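Long-range contacts in antibiotic biosynthesis monooxygenase (PDB 1IUJ), which is of unproven function, probably acts as a monooxygenase like others of its family, and binds zinc ions in the crystal: residues Met1-Met5 and Ser58-Phe62; Gln24-Leu28 and Glu73-Arg77; Asn6-Arg11 and Glu84-Asn90; Phe18-Phe22 and Pro49-Met53. All coordinates share one frame; numbering follows the deposited sequence.

Contact 1 (Met1-Met5 and Ser58-Phe62). With ZN (zinc ion), chain F.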
loop_
_atom_site.group_PDB
_atom_site.type_symbol
_atom_site.label_atom_id
_atom_site.label_comp_id
_atom_site.label_asym_id
_atom_site.label_seq_id
_atom_site.Cartn_x
_atom_site.Cartn_y
_atom_site.Cartn_z
ATOM N N MET B 1 14.156 -0.164 -1.814
ATOM C CA MET B 1 13.140 0.490 -0.934
ATOM C C MET B 1 12.243 -0.555 -0.283
ATOM O O MET B 1 11.812 -1.513 -0.934
ATOM C CB MET B 1 12.335 1.539 -1.718
ATOM C CG MET B 1 11.641 2.526 -0.829
ATOM S SD MET B 1 10.793 3.910 -1.644
ATOM C CE MET B 1 9.519 3.054 -2.364
ATOM N N PHE B 2 11.989 -0.388 1.005
ATOM C CA PHE B 2 11.284 -1.373 1.817
ATOM C C PHE B 2 9.990 -0.709 2.290
ATOM O O PHE B 2 9.997 0.466 2.646
ATOM C CB PHE B 2 12.183 -1.784 2.989
ATOM C CG PHE B 2 11.518 -2.649 4.029
ATOM C CD1 PHE B 2 11.457 -4.037 3.869
ATOM C CD2 PHE B 2 11.029 -2.086 5.199
ATOM C CE1 PHE B 2 10.869 -4.860 4.846
ATOM C CE2 PHE B 2 10.427 -2.896 6.222
ATOM C CZ PHE B 2 10.356 -4.292 6.037
ATOM N N VAL B 3 8.871 -1.421 2.216
ATOM C CA VAL B 3 7.586 -0.828 2.569
ATOM C C VAL B 3 6.880 -1.685 3.602
ATOM O O VAL B 3 6.820 -2.930 3.459
ATOM C CB VAL B 3 6.672 -0.707 1.307
ATOM C CG1 VAL B 3 5.286 -0.231 1.657
ATOM C CG2 VAL B 3 7.311 0.189 0.271
ATOM N N THR B 4 6.312 -1.026 4.602
ATOM C CA THR B 4 5.387 -1.694 5.534
ATOM C C THR B 4 3.972 -1.193 5.327
ATOM O O THR B 4 3.763 -0.024 4.990
ATOM C CB THR B 4 5.760 -1.502 7.009
ATOM O OG1 THR B 4 5.791 -0.099 7.329
ATOM C CG2 THR B 4 7.150 -1.997 7.300
ATOM N N MET B 5 3.022 -2.100 5.472
ATOM C CA MET B 5 1.608 -1.735 5.493
ATOM C C MET B 5 1.002 -2.299 6.760
ATOM O O MET B 5 0.945 -3.508 6.948
ATOM C CB MET B 5 0.884 -2.269 4.257
ATOM C CG MET B 5 1.396 -1.668 2.992
ATOM S SD MET B 5 0.314 -2.108 1.631
ATOM C CE MET B 5 1.287 -1.461 0.375
ATOM N N SER B 58 15.575 0.882 3.576
ATOM C CA SER B 58 15.900 -0.526 3.743
ATOM C C SER B 58 15.134 -1.141 4.875
ATOM O O SER B 58 14.641 -0.437 5.743
ATOM C CB SER B 58 17.395 -0.715 4.020
ATOM O OG SER B 58 17.753 -0.214 5.317
ATOM N N GLU B 59 15.084 -2.472 4.895
ATOM C CA GLU B 59 14.533 -3.180 6.033
ATOM C C GLU B 59 15.281 -2.841 7.347
ATOM O O GLU B 59 14.656 -2.701 8.397
ATOM C CB GLU B 59 14.507 -4.679 5.737
ATOM C CG GLU B 59 13.923 -5.511 6.871
ATOM C CD GLU B 59 13.837 -6.990 6.538
ATOM O OE1 GLU B 59 14.178 -7.428 5.412
ATOM O OE2 GLU B 59 13.456 -7.714 7.446
ATOM N N GLU B 60 16.603 -2.720 7.261
ATOM C CA GLU B 60 17.411 -2.390 8.431
ATOM C C GLU B 60 16.974 -1.052 9.039
ATOM O O GLU B 60 16.915 -0.908 10.256
ATOM C CB GLU B 60 18.896 -2.417 8.065
ATOM C CG GLU B 60 19.853 -2.194 9.254
ATOM C CD GLU B 60 19.735 -3.251 10.343
ATOM O OE1 GLU B 60 19.155 -4.326 10.116
ATOM O OE2 GLU B 60 20.264 -3.031 11.462
ATOM N N ALA B 61 16.711 -0.065 8.185
ATOM C CA ALA B 61 16.225 1.227 8.674
ATOM C C ALA B 61 14.902 1.083 9.442
ATOM O O ALA B 61 14.732 1.684 10.510
ATOM C CB ALA B 61 16.111 2.233 7.517
ATOM N N PHE B 62 13.967 0.285 8.903
ATOM C CA PHE B 62 12.791 -0.102 9.637
ATOM C C PHE B 62 13.107 -0.771 10.977
ATOM O O PHE B 62 12.531 -0.383 12.011
ATOM C CB PHE B 62 11.917 -0.997 8.756
ATOM C CG PHE B 62 10.850 -1.676 9.498
ATOM C CD1 PHE B 62 10.984 -3.033 9.848
ATOM C CD2 PHE B 62 9.695 -0.977 9.847
ATOM C CE1 PHE B 62 10.017 -3.686 10.532
ATOM C CE2 PHE B 62 8.693 -1.619 10.542
ATOM C CZ PHE B 62 8.847 -3.022 10.873
HETATM ZN ZN ZN F . 19.352 -5.646 11.479
#
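This contact belongs to the dimeric alpha-beta barrel fold, in which helices cover one face of an antiparallel sheet. Phe2 and Thr4 of strand 2-8 meet Glu59 and Phe62 in the first turn of helix 59-66. Phe2 has the largest share of the contact. Its CG is anti to the backbone N (chi1 172°), and the ring stands up from the strand against the start of the helix. Glu59 CA sits over one ring face, 3.7 Å from the centroid of the Phe2 ring, in a CH-pi contact. Glu59 CB and CG run over the same face, with CG 3.7 Å from Phe2 CE1. The carboxylate passes beyond the rim, nearly parallel to the ring, and meets Lys44 of the second subunit in a salt bridge. At another part of the rim, Phe2 CE2 touches Phe62 CB at 3.5 Å. The Phe2 and Phe62 rings are neither stacked nor edge-to-face: their planes are 43° apart and their centroids 5.4 Å apart. Thr4 turns its methyl to the helix. Its CG2 lies over one face of Phe62, 4.0 Å from the ring centroid, offset toward the rim. Val3 and Met5 alternate to the other side of the strand and pack on Leu41 of the second subunit. Ser58 is the N-cap of the helix, and its OG accepts from Ala61 N at 3.1 Å with an N-H...O angle of 160°. Glu60 points away from the strand, and its OE1 binds a zinc ion at 1.9 Å.

Contact 2 (Gln24-Leu28 and Glu73-Arg77). With ZN (zinc ion), chain I.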
loop_
_atom_site.group_PDB
_atom_site.type_symbol
_atom_site.label_atom_id
_atom_site.label_comp_id
_atom_site.label_asym_id
_atom_site.label_seq_id
_atom_site.Cartn_x
_atom_site.Cartn_y
_atom_site.Cartn_z
ATOM N N GLN B 24 0.246 12.437 15.006
ATOM C CA GLN B 24 1.391 12.531 15.918
ATOM C C GLN B 24 2.500 11.507 15.643
ATOM O O GLN B 24 3.676 11.834 15.735
ATOM C CB GLN B 24 0.929 12.489 17.364
ATOM C CG GLN B 24 0.691 13.882 17.917
ATOM C CD GLN B 24 -0.650 14.011 18.589
ATOM O OE1 GLN B 24 -0.732 14.025 19.821
ATOM N NE2 GLN B 24 -1.708 14.127 17.789
ATOM N N ARG B 25 2.132 10.280 15.279
ATOM C CA ARG B 25 3.110 9.244 14.979
ATOM C C ARG B 25 3.924 9.582 13.742
ATOM O O ARG B 25 5.131 9.322 13.702
ATOM C CB ARG B 25 2.424 7.896 14.790
ATOM C CG ARG B 25 2.028 7.228 16.065
ATOM C CD ARG B 25 1.396 5.870 15.845
ATOM N NE ARG B 25 2.173 4.962 14.993
ATOM C CZ ARG B 25 2.161 3.637 15.139
ATOM N NH1 ARG B 25 1.452 3.150 16.143
ATOM N NH2 ARG B 25 2.873 2.816 14.334
ATOM N N ALA B 26 3.278 10.184 12.743
ATOM C CA ALA B 26 3.996 10.566 11.540
ATOM C C ALA B 26 5.021 11.645 11.920
ATOM O O ALA B 26 6.077 11.689 11.347
ATOM C CB ALA B 26 3.039 11.061 10.458
ATOM N N ARG B 27 4.691 12.495 12.897
ATOM C CA ARG B 27 5.627 13.529 13.357
ATOM C C ARG B 27 6.921 12.931 13.938
ATOM O O ARG B 27 8.014 13.425 13.669
ATOM C CB ARG B 27 4.958 14.484 14.362
ATOM C CG ARG B 27 4.080 15.535 13.682
ATOM C CD ARG B 27 3.092 16.228 14.607
ATOM N NE ARG B 27 3.596 17.475 15.178
ATOM C CZ ARG B 27 3.779 17.696 16.481
ATOM N NH1 ARG B 27 4.229 18.880 16.890
ATOM N NH2 ARG B 27 3.514 16.744 17.381
ATOM N N LEU B 28 6.792 11.857 14.709
ATOM C CA LEU B 28 7.943 11.265 15.394
ATOM C C LEU B 28 8.872 10.474 14.463
ATOM O O LEU B 28 10.048 10.294 14.786
ATOM C CB LEU B 28 7.478 10.376 16.559
ATOM C CG LEU B 28 6.993 11.094 17.820
ATOM C CD1 LEU B 28 6.108 10.205 18.639
ATOM C CD2 LEU B 28 8.193 11.557 18.647
ATOM N N GLU B 73 7.218 6.160 21.777
ATOM C CA GLU B 73 6.346 7.301 22.057
ATOM C C GLU B 73 5.163 7.361 21.084
ATOM O O GLU B 73 4.033 7.716 21.479
ATOM C CB GLU B 73 7.129 8.624 22.024
ATOM C CG GLU B 73 6.224 9.819 22.346
ATOM C CD GLU B 73 6.945 11.068 22.839
ATOM O OE1 GLU B 73 8.132 11.283 22.528
ATOM O OE2 GLU B 73 6.283 11.868 23.539
ATOM N N GLY B 74 5.441 7.069 19.814
ATOM C CA GLY B 74 4.427 7.075 18.771
ATOM C C GLY B 74 3.321 6.110 19.157
ATOM O O GLY B 74 2.142 6.404 18.994
ATOM N N HIS B 75 3.693 4.973 19.722
ATOM C CA HIS B 75 2.688 4.024 20.193
ATOM C C HIS B 75 1.858 4.470 21.416
ATOM O O HIS B 75 0.835 3.854 21.745
ATOM C CB HIS B 75 3.289 2.634 20.323
ATOM C CG HIS B 75 3.456 1.964 19.003
ATOM N ND1 HIS B 75 4.342 2.419 18.050
ATOM C CD2 HIS B 75 2.788 0.928 18.441
ATOM C CE1 HIS B 75 4.219 1.684 16.959
ATOM N NE2 HIS B 75 3.307 0.752 17.181
ATOM N N ALA B 76 2.241 5.568 22.066
ATOM C CA ALA B 76 1.320 6.181 23.037
ATOM C C ALA B 76 0.007 6.683 22.391
ATOM O O ALA B 76 -0.842 7.241 23.093
ATOM C CB ALA B 76 2.006 7.292 23.848
ATOM N N ARG B 77 -0.158 6.437 21.076
ATOM C CA ARG B 77 -1.387 6.728 20.302
ATOM C C ARG B 77 -2.603 5.871 20.686
ATOM O O ARG B 77 -3.355 6.246 21.585
ATOM C CB ARG B 77 -1.152 6.618 18.786
ATOM C CG ARG B 77 -0.234 5.476 18.320
ATOM C CD ARG B 77 -0.846 4.087 18.254
ATOM N NE ARG B 77 -0.445 3.284 19.411
ATOM C CZ ARG B 77 -0.621 1.969 19.547
ATOM N NH1 ARG B 77 -0.204 1.364 20.658
ATOM N NH2 ARG B 77 -1.211 1.259 18.594
HETATM ZN ZN ZN I . 2.769 -0.802 16.001
HETATM O O HOH W 1 0.503 -0.223 15.601
#
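Arg25 lays its guanidinium obliquely across the ring of His75. Its chain bends at chi3 (51°), which swings the flat end toward the imidazole. NH1 is centred over the His75 ring face, and the two planes are 44° apart. Arg25 NH1 comes within 3.2 Å of His75 NE2, but this is not a hydrogen bond: NH1 sits over the ring face, and the NE2 lone pair is taken by a zinc ion. NE2 binds that zinc at 2.0 Å, and a water lies 2.4 Å from the same metal. His75 ND1 is hydrogen-bonded to Phe71 O, and the His75 ring stacks on that of Phe71. With zinc on NE2 and Phe71 O on ND1, both ring nitrogens are held and the rotation of the ring is fixed. Arg77 bends back on its own turn to His75 O, with NE at 2.7 Å and NH1 at 2.9 Å from that oxygen. The oxygen lies in the guanidinium plane. The start of the Arg77 side chain is doubtfully placed, however, because its CG is modelled too close to its neighbours. On helix 69-74 itself, Leu28 CD1 packs 3.4 Å from Gly74 N and 3.7 Å from Glu73 CG. Arg25 and Gly74 bring the backbones closest. The type I turn from Gly74 to Arg77 carries the chain on from helix 69-74, beside helix 15-29, and presents His75 to the zinc ion.

Contact 3 (Asn6-Arg11 and Glu84-Asn90)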
loop_
_atom_site.group_PDB
_atom_site.type_symbol
_atom_site.label_atom_id
_atom_site.label_comp_id
_atom_site.label_asym_id
_atom_site.label_seq_id
_atom_site.Cartn_x
_atom_site.Cartn_y
_atom_site.Cartn_z
ATOM N N ASN B 6 0.568 -1.409 7.652
ATOM C CA ASN B 6 -0.019 -1.835 8.911
ATOM C C ASN B 6 -1.503 -1.680 8.746
ATOM O O ASN B 6 -1.994 -0.541 8.612
ATOM C CB ASN B 6 0.498 -0.948 10.022
ATOM C CG ASN B 6 0.352 -1.576 11.417
ATOM O OD1 ASN B 6 0.701 -0.929 12.424
ATOM N ND2 ASN B 6 -0.136 -2.797 11.495
ATOM N N ARG B 7 -2.197 -2.813 8.694
ATOM C CA ARG B 7 -3.655 -2.832 8.498
ATOM C C ARG B 7 -4.336 -2.799 9.855
ATOM O O ARG B 7 -4.178 -3.714 10.665
ATOM C CB ARG B 7 -4.065 -4.090 7.710
ATOM C CG ARG B 7 -3.292 -4.280 6.369
ATOM C CD ARG B 7 -3.549 -5.637 5.756
ATOM N NE ARG B 7 -4.959 -5.886 5.464
ATOM C CZ ARG B 7 -5.594 -5.391 4.400
ATOM N NH1 ARG B 7 -4.954 -4.623 3.524
ATOM N NH2 ARG B 7 -6.878 -5.668 4.212
ATOM N N ILE B 8 -5.080 -1.721 10.105
ATOM C CA ILE B 8 -5.628 -1.444 11.430
ATOM C C ILE B 8 -7.137 -1.350 11.289
ATOM O O ILE B 8 -7.633 -0.403 10.665
ATOM C CB ILE B 8 -4.998 -0.159 11.995
ATOM C CG1 ILE B 8 -3.467 -0.353 12.137
ATOM C CG2 ILE B 8 -5.672 0.222 13.328
ATOM C CD1 ILE B 8 -2.704 0.927 12.273
ATOM N N PRO B 9 -7.873 -2.323 11.840
ATOM C CA PRO B 9 -9.319 -2.374 11.681
ATOM C C PRO B 9 -9.999 -1.491 12.713
ATOM O O PRO B 9 -10.609 -1.992 13.668
ATOM C CB PRO B 9 -9.643 -3.866 11.912
ATOM C CG PRO B 9 -8.600 -4.300 12.891
ATOM C CD PRO B 9 -7.368 -3.466 12.627
ATOM N N VAL B 10 -9.913 -0.190 12.499
ATOM C CA VAL B 10 -10.596 0.782 13.379
ATOM C C VAL B 10 -12.023 1.033 12.940
ATOM O O VAL B 10 -12.296 1.248 11.747
ATOM C CB VAL B 10 -9.791 2.101 13.518
ATOM C CG1 VAL B 10 -9.609 2.790 12.190
ATOM C CG2 VAL B 10 -10.439 3.054 14.526
ATOM N N ARG B 11 -12.936 0.991 13.911
ATOM C CA ARG B 11 -14.362 1.266 13.682
ATOM C C ARG B 11 -14.573 2.725 13.234
ATOM O O ARG B 11 -13.817 3.627 13.630
ATOM C CB ARG B 11 -15.139 0.958 14.975
ATOM C CG ARG B 11 -15.172 -0.515 15.405
ATOM C CD ARG B 11 -16.172 -0.769 16.537
ATOM N NE ARG B 11 -15.643 -1.568 17.652
ATOM C CZ ARG B 11 -16.353 -2.480 18.338
ATOM N NH1 ARG B 11 -15.797 -3.150 19.346
ATOM N NH2 ARG B 11 -17.617 -2.735 18.011
ATOM N N GLU B 84 -11.936 -1.258 22.396
ATOM C CA GLU B 84 -13.223 -1.379 21.730
ATOM C C GLU B 84 -13.258 -0.693 20.370
ATOM O O GLU B 84 -14.150 -0.967 19.576
ATOM C CB GLU B 84 -14.317 -0.791 22.624
ATOM C CG GLU B 84 -14.559 -1.579 23.908
ATOM C CD GLU B 84 -13.573 -1.291 25.027
ATOM O OE1 GLU B 84 -13.715 -1.926 26.094
ATOM O OE2 GLU B 84 -12.658 -0.451 24.856
ATOM N N ALA B 85 -12.304 0.198 20.117
ATOM C CA ALA B 85 -12.245 0.944 18.867
ATOM C C ALA B 85 -11.949 0.022 17.677
ATOM O O ALA B 85 -12.191 0.398 16.542
ATOM C CB ALA B 85 -11.194 2.040 18.933
ATOM N N PHE B 86 -11.423 -1.156 17.961
ATOM C CA PHE B 86 -10.907 -2.029 16.899
ATOM C C PHE B 86 -11.665 -3.334 16.755
ATOM O O PHE B 86 -12.100 -3.932 17.761
ATOM C CB PHE B 86 -9.425 -2.295 17.136
ATOM C CG PHE B 86 -8.614 -1.044 17.359
ATOM C CD1 PHE B 86 -8.130 -0.308 16.285
ATOM C CD2 PHE B 86 -8.353 -0.592 18.660
ATOM C CE1 PHE B 86 -7.378 0.855 16.475
ATOM C CE2 PHE B 86 -7.630 0.574 18.873
ATOM C CZ PHE B 86 -7.127 1.314 17.784
ATOM N N LEU B 87 -11.826 -3.807 15.521
ATOM C CA LEU B 87 -12.488 -5.093 15.327
ATOM C C LEU B 87 -11.614 -6.326 15.584
ATOM O O LEU B 87 -12.122 -7.450 15.671
ATOM C CB LEU B 87 -13.076 -5.195 13.927
ATOM C CG LEU B 87 -14.091 -4.209 13.381
ATOM C CD1 LEU B 87 -14.376 -4.575 11.930
ATOM C CD2 LEU B 87 -15.387 -4.161 14.189
ATOM N N GLY B 88 -10.315 -6.110 15.723
ATOM C CA GLY B 88 -9.336 -7.180 15.761
ATOM C C GLY B 88 -7.925 -6.637 15.868
ATOM O O GLY B 88 -7.749 -5.416 15.945
ATOM N N PRO B 89 -6.922 -7.519 15.861
ATOM C CA PRO B 89 -5.522 -7.092 15.899
ATOM C C PRO B 89 -5.149 -6.427 14.590
ATOM O O PRO B 89 -5.807 -6.640 13.559
ATOM C CB PRO B 89 -4.739 -8.415 16.064
ATOM C CG PRO B 89 -5.644 -9.461 15.575
ATOM C CD PRO B 89 -7.055 -8.992 15.835
ATOM N N ASN B 90 -4.110 -5.614 14.648
ATOM C CA ASN B 90 -3.553 -5.053 13.440
ATOM C C ASN B 90 -2.892 -6.187 12.702
ATOM O O ASN B 90 -2.520 -7.198 13.305
ATOM C CB ASN B 90 -2.577 -3.967 13.794
ATOM C CG ASN B 90 -3.250 -2.847 14.567
ATOM O OD1 ASN B 90 -4.465 -2.630 14.426
ATOM N ND2 ASN B 90 -2.494 -2.162 15.400
#
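Two backbone bonds hold these segments. Arg11 N donates to Ala85 O at 2.8 Å and 176°, and Leu87 N donates to Pro9 O at 2.9 Å and 162°. Both N-H groups point nearly straight at the carbonyl oxygen. The Arg11 side chain adds a weaker grip. Its NE and NH1 both reach Glu84 O, but the angles are poor and both bonds are weak. The Arg11 NE to Glu84 O approach, at 2.5 Å, is also doubtfully short. Leu87 CD2 lies over one face of the same guanidinium.

The two backbone bonds flank Val10 and Phe86, which form a single antiparallel bridge as a non-hydrogen-bonded pair. This bridge lies just past the end of strand 2-8, where Pro9 centres an inverse gamma turn. The loop 84-90 follows a short 3-10 segment and leads into strand 91-100, the sheet neighbour of strand 2-8. Asn90 CA makes a CA-H...O contact of 3.1 Å with Arg7 O as that pairing begins.

The packing lies around these bonds. The Pro9 ring faces the loop, with CG 3.4 Å from Gly88 O and CB near Leu87 CB. Ile8 CG2 stands anti to the backbone N, which brings it against Phe86 CE1 at 3.6 Å and Asn90 OD1 at 3.3 Å. The Phe86 ring also lies against Val10 CB. Arg7 leads away to a salt bridge with Glu93 of the second subunit. The amides of Asn6 and Asn90 stand at right angles, and Asn6 ND2 lies near Asn90 CB.

Contact 4 (Phe18-Phe22 and Pro49-Met53)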
loop_
_atom_site.group_PDB
_atom_site.type_symbol
_atom_site.label_atom_id
_atom_site.label_comp_id
_atom_site.label_asym_id
_atom_site.label_seq_id
_atom_site.Cartn_x
_atom_site.Cartn_y
_atom_site.Cartn_z
ATOM N N PHE B 18 -8.518 8.193 15.651
ATOM C CA PHE B 18 -7.410 7.414 15.113
ATOM C C PHE B 18 -6.536 8.311 14.244
ATOM O O PHE B 18 -5.322 8.320 14.393
ATOM C CB PHE B 18 -7.927 6.219 14.293
ATOM C CG PHE B 18 -6.852 5.503 13.549
ATOM C CD1 PHE B 18 -6.121 4.526 14.179
ATOM C CD2 PHE B 18 -6.544 5.838 12.219
ATOM C CE1 PHE B 18 -5.103 3.857 13.516
ATOM C CE2 PHE B 18 -5.532 5.189 11.536
ATOM C CZ PHE B 18 -4.802 4.187 12.192
ATOM N N GLU B 19 -7.155 9.076 13.347
ATOM C CA GLU B 19 -6.384 9.951 12.462
ATOM C C GLU B 19 -5.598 11.019 13.238
ATOM O O GLU B 19 -4.441 11.305 12.910
ATOM C CB GLU B 19 -7.297 10.591 11.406
ATOM C CG GLU B 19 -7.753 9.614 10.321
ATOM C CD GLU B 19 -8.546 10.275 9.213
ATOM O OE1 GLU B 19 -8.367 11.499 8.967
ATOM O OE2 GLU B 19 -9.336 9.562 8.566
ATOM N N GLU B 20 -6.242 11.576 14.269
ATOM C CA GLU B 20 -5.680 12.648 15.099
ATOM C C GLU B 20 -4.504 12.069 15.854
ATOM O O GLU B 20 -3.428 12.666 15.893
ATOM C CB GLU B 20 -6.741 13.154 16.095
ATOM C CG GLU B 20 -6.823 14.672 16.285
ATOM C CD GLU B 20 -8.132 15.136 16.959
ATOM O OE1 GLU B 20 -8.162 16.260 17.539
ATOM O OE2 GLU B 20 -9.138 14.385 16.930
ATOM N N ALA B 21 -4.702 10.878 16.416
ATOM C CA ALA B 21 -3.643 10.159 17.105
ATOM C C ALA B 21 -2.488 9.806 16.158
ATOM O O ALA B 21 -1.318 9.986 16.506
ATOM C CB ALA B 21 -4.198 8.911 17.809
ATOM N N PHE B 22 -2.791 9.330 14.953
ATOM C CA PHE B 22 -1.731 8.983 14.013
ATOM C C PHE B 22 -0.978 10.137 13.329
ATOM O O PHE B 22 0.127 9.953 12.781
ATOM C CB PHE B 22 -2.157 7.963 12.966
ATOM C CG PHE B 22 -0.993 7.218 12.436
ATOM C CD1 PHE B 22 -0.764 5.895 12.802
ATOM C CD2 PHE B 22 -0.039 7.885 11.647
ATOM C CE1 PHE B 22 0.364 5.242 12.325
ATOM C CE2 PHE B 22 1.111 7.244 11.177
ATOM C CZ PHE B 22 1.301 5.919 11.524
ATOM N N PRO B 49 -10.098 -2.228 6.805
ATOM C CA PRO B 49 -9.107 -1.553 7.655
ATOM C C PRO B 49 -8.449 -0.317 7.022
ATOM O O PRO B 49 -8.244 -0.246 5.811
ATOM C CB PRO B 49 -8.069 -2.651 7.878
ATOM C CG PRO B 49 -8.122 -3.440 6.560
ATOM C CD PRO B 49 -9.585 -3.514 6.288
ATOM N N TYR B 50 -8.090 0.645 7.877
ATOM C CA TYR B 50 -7.109 1.672 7.494
ATOM C C TYR B 50 -5.789 0.976 7.165
ATOM O O TYR B 50 -5.518 -0.108 7.699
ATOM C CB TYR B 50 -6.874 2.647 8.679
ATOM C CG TYR B 50 -7.804 3.850 8.720
ATOM C CD1 TYR B 50 -9.136 3.717 9.105
ATOM C CD2 TYR B 50 -7.335 5.112 8.374
ATOM C CE1 TYR B 50 -9.979 4.849 9.157
ATOM C CE2 TYR B 50 -8.172 6.250 8.411
ATOM C CZ TYR B 50 -9.478 6.087 8.794
ATOM O OH TYR B 50 -10.306 7.214 8.803
ATOM N N VAL B 51 -5.004 1.597 6.295
ATOM C CA VAL B 51 -3.601 1.183 6.076
ATOM C C VAL B 51 -2.637 2.303 6.367
ATOM O O VAL B 51 -2.729 3.376 5.806
ATOM C CB VAL B 51 -3.367 0.569 4.655
ATOM C CG1 VAL B 51 -1.889 0.292 4.418
ATOM C CG2 VAL B 51 -4.128 -0.721 4.535
ATOM N N VAL B 52 -1.667 2.040 7.246
ATOM C CA VAL B 52 -0.580 2.989 7.443
ATOM C C VAL B 52 0.565 2.425 6.612
ATOM O O VAL B 52 1.091 1.319 6.893
ATOM C CB VAL B 52 -0.163 3.106 8.895
ATOM C CG1 VAL B 52 1.095 3.981 8.992
ATOM C CG2 VAL B 52 -1.321 3.598 9.795
ATOM N N MET B 53 0.967 3.190 5.608
ATOM C CA MET B 53 1.967 2.718 4.662
ATOM C C MET B 53 3.223 3.532 4.855
ATOM O O MET B 53 3.184 4.770 4.808
ATOM C CB MET B 53 1.488 2.904 3.228
ATOM C CG MET B 53 2.504 2.393 2.249
ATOM S SD MET B 53 1.839 2.448 0.619
ATOM C CE MET B 53 1.535 4.171 0.408
#
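This is a buried helix-on-sheet contact at the centre of the fold, in which Phe18, Glu19 and Phe22 of helix 15-29 meet Tyr50 and Val52 of strand 50-56. The helix and strand segments run nearly parallel, at 11°, with their axes 11.8 Å apart. With chi1 at 171° the Phe18 ring swings clear of its own backbone N and toward the sheet. There it passes alongside Tyr50, pointing the other way, and its CE2 is 3.6 Å from Tyr50 CD2. The two rings are oblique, at 54°, with Phe18 CD2 over the rim of one Tyr50 face. Tyr50 OH donates to the anti lone pair of Glu19 OE2, 2.6 Å away. This short bond ties the phenol to the helix, and OE2 lies in the plane of the Tyr50 ring. Phe22 and Val52 face each other in apolar packing, though the exact closeness of the two is doubtful in the model. On the other sheet face, Val51 and Met53 pack on Phe95 and Met53 of the second subunit. Helix 15-29 joins strands 2-8 and 35-43 and lies along strand 50-56, which sits between them in the sheet: Phe18 also touches Ile8, and Phe22 touches Val40.

In the fold
Contacts 1, 3 and 4 share one antiparallel sheet. Contacts 1 and 3 use successive parts of strand 2-8 and lie on opposite sides of the chain centre, about 22 Å apart between centres. Contact 4 adjoins both through strand 50-56: Asn6 N is 2.9 Å from Val52 O, and Met5 CB is 3.8 Å from Val51 CG1. Contacts 2 and 4 share helix 15-29, and Arg77 CB packs on Ala21 CB at 3.9 Å. The zinc ion on His75 of contact 2 lies about 4 Å from the Asn6 side chain of contact 3 and about 7 Å from that of Phe22 in contact 4. Glu60 of contact 1 binds a different zinc ion.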